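Local coordinates for SusD/RagB family nutrient-binding outer membrane lipoprotein (Bacteroides vulgatus, PDB 4F7A) that probably binds glycans, perhaps mucin O-glycans, at the outer membrane as a lipoprotein of the nutrient-binding SusD/RagB family, at residues A362-S367 and L378-K383. Sequence-based numbering, arbitrary orientation.
Sequences AGVQTS and LYLTSK
Val364 divides its two methyl branches between Tyr379 and Leu380, and following it outward from CB accounts for every close approach between 362-367 and 378-383. Val364 CB lies 3.9 Å from Leu380 CD2. Val364 CG1, anti to the backbone N (chi1 175°), goes to Tyr379, 3.8 Å from Tyr379 CD2 and nearly as near CE2; it meets that side of the ring obliquely, the two side chains crossing at about a right angle. Val364 CG2, on the other branch, meets Leu380 CD2 at 3.9 Å. The Val364 and Leu380 side chains point in opposing senses where they pass. No hydrogen bond spans the segments, and the 143 Å² buried between them comes largely from these three buried residues.

Topologically, a helix meets the chain that follows it: 356-371 belongs to the mainly helical, TPR-related SusD fold, and the loop leading to helix 416-431 doubles back onto it. Phe339 of helix 334-346 also packs on Val364, while Leu380 reaches Tyr360 and Glu361 about one turn earlier on 356-371. The phenol of Tyr379 hydrogen-bonds through OH to Gln426 NE2, tying the ring to helix 416-431 as well.

On the loop side, two carbonyls each take two donors from three residues on. Leu378 O accepts from both Thr381 N and Thr381 OG1, the hydroxyl at 2.7 Å from Leu378 O and on a lone pair in the carbonyl plane. Tyr379 O is gripped likewise by Ser382 N and Ser382 OG, the hydroxyl approaching at a C=O...donor angle of 134°. On the helix, Ala362 O also accepts two hydrogen bonds, from Thr366 N and Thr366 OG1, which reach it from opposite faces of its plane, the hydroxyl 35° out of it.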
loop_
_atom_site.group_PDB
_atom_site.type_symbol
_atom_site.label_atom_id
_atom_site.label_comp_id
_atom_site.label_asym_id
_atom_site.label_seq_id
_atom_site.Cartn_x
_atom_site.Cartn_y
_atom_site.Cartn_z
ATOM N N ALA A 362 16.699 12.769 -0.168
ATOM C CA ALA A 362 15.980 13.019 1.083
ATOM C C ALA A 362 15.104 11.827 1.444
ATOM O O ALA A 362 14.997 11.465 2.617
ATOM C CB ALA A 362 15.159 14.295 1.008
ATOM N N GLY A 363 14.492 11.199 0.448
ATOM C CA GLY A 363 13.666 10.023 0.705
ATOM C C GLY A 363 14.445 8.850 1.287
ATOM O O GLY A 363 13.991 8.194 2.215
ATOM N N VAL A 364 15.607 8.568 0.717
ATOM C CA VAL A 364 16.424 7.456 1.187
ATOM C C VAL A 364 16.921 7.754 2.617
ATOM O O VAL A 364 16.860 6.894 3.491
ATOM C CB VAL A 364 17.599 7.143 0.238
ATOM C CG1 VAL A 364 18.527 6.019 0.826
ATOM C CG2 VAL A 364 17.055 6.741 -1.158
ATOM N N GLN A 365 17.414 8.972 2.851
ATOM C CA GLN A 365 17.918 9.329 4.151
ATOM C C GLN A 365 16.781 9.221 5.182
ATOM O O GLN A 365 16.976 8.756 6.312
ATOM C CB GLN A 365 18.504 10.745 4.176
ATOM C CG GLN A 365 18.962 11.078 5.576
ATOM C CD GLN A 365 19.986 10.057 6.070
ATOM O OE1 GLN A 365 21.057 9.945 5.421
ATOM N NE2 GLN A 365 19.665 9.281 7.204
ATOM N N THR A 366 15.604 9.670 4.782
ATOM C CA THR A 366 14.452 9.673 5.666
ATOM C C THR A 366 14.047 8.238 6.047
ATOM O O THR A 366 13.731 7.961 7.220
ATOM C CB THR A 366 13.281 10.478 5.037
ATOM O OG1 THR A 366 13.672 11.860 4.916
ATOM C CG2 THR A 366 12.009 10.396 5.908
ATOM N N SER A 367 14.059 7.336 5.065
ATOM C CA SER A 367 13.776 5.935 5.302
ATOM C C SER A 367 14.805 5.295 6.247
ATOM O O SER A 367 14.449 4.617 7.204
ATOM C CB SER A 367 13.717 5.180 3.982
ATOM O OG SER A 367 13.519 3.808 4.213
ATOM N N LEU A 378 26.812 7.334 2.137
ATOM C CA LEU A 378 27.698 6.375 1.464
ATOM C C LEU A 378 26.859 5.467 0.548
ATOM O O LEU A 378 27.206 5.238 -0.598
ATOM C CB LEU A 378 28.458 5.553 2.494
ATOM C CG LEU A 378 29.625 4.730 1.915
ATOM C CD1 LEU A 378 30.555 5.612 1.082
ATOM C CD2 LEU A 378 30.379 4.044 3.015
ATOM N N TYR A 379 25.711 5.017 1.037
ATOM C CA TYR A 379 24.810 4.185 0.240
ATOM C C TYR A 379 24.372 4.891 -1.037
ATOM O O TYR A 379 24.298 4.268 -2.103
ATOM C CB TYR A 379 23.599 3.827 1.089
ATOM C CG TYR A 379 22.494 3.041 0.441
ATOM C CD1 TYR A 379 22.488 1.661 0.491
ATOM C CD2 TYR A 379 21.395 3.678 -0.106
ATOM C CE1 TYR A 379 21.456 0.923 -0.049
ATOM C CE2 TYR A 379 20.338 2.943 -0.644
ATOM C CZ TYR A 379 20.370 1.569 -0.623
ATOM O OH TYR A 379 19.320 0.819 -1.146
ATOM N N LEU A 380 24.112 6.195 -0.931
ATOM C CA LEU A 380 23.675 7.000 -2.077
ATOM C C LEU A 380 24.767 7.222 -3.138
ATOM O O LEU A 380 24.457 7.692 -4.229
ATOM C CB LEU A 380 23.117 8.352 -1.582
ATOM C CG LEU A 380 21.735 8.233 -0.961
ATOM C CD1 LEU A 380 21.388 9.571 -0.239
ATOM C CD2 LEU A 380 20.691 7.825 -2.039
ATOM N N THR A 381 26.017 6.864 -2.831
ATOM C CA THR A 381 27.099 6.870 -3.812
ATOM C C THR A 381 27.407 5.482 -4.347
ATOM O O THR A 381 28.284 5.335 -5.191
ATOM C CB THR A 381 28.439 7.382 -3.196
ATOM O OG1 THR A 381 28.953 6.410 -2.265
ATOM C CG2 THR A 381 28.258 8.675 -2.510
ATOM N N SER A 382 26.711 4.456 -3.877
ATOM C CA SER A 382 27.189 3.107 -4.114
ATOM C C SER A 382 26.784 2.558 -5.487
ATOM O O SER A 382 25.867 3.037 -6.130
ATOM C CB SER A 382 26.761 2.173 -2.985
ATOM O OG SER A 382 25.371 1.998 -2.989
ATOM N N LYS A 383 27.500 1.534 -5.920
ATOM C CA LYS A 383 27.337 0.959 -7.253
ATOM C C LYS A 383 26.835 -0.495 -7.171
ATOM O O LYS A 383 26.939 -1.251 -8.135
ATOM C CB LYS A 383 28.686 1.021 -7.989
#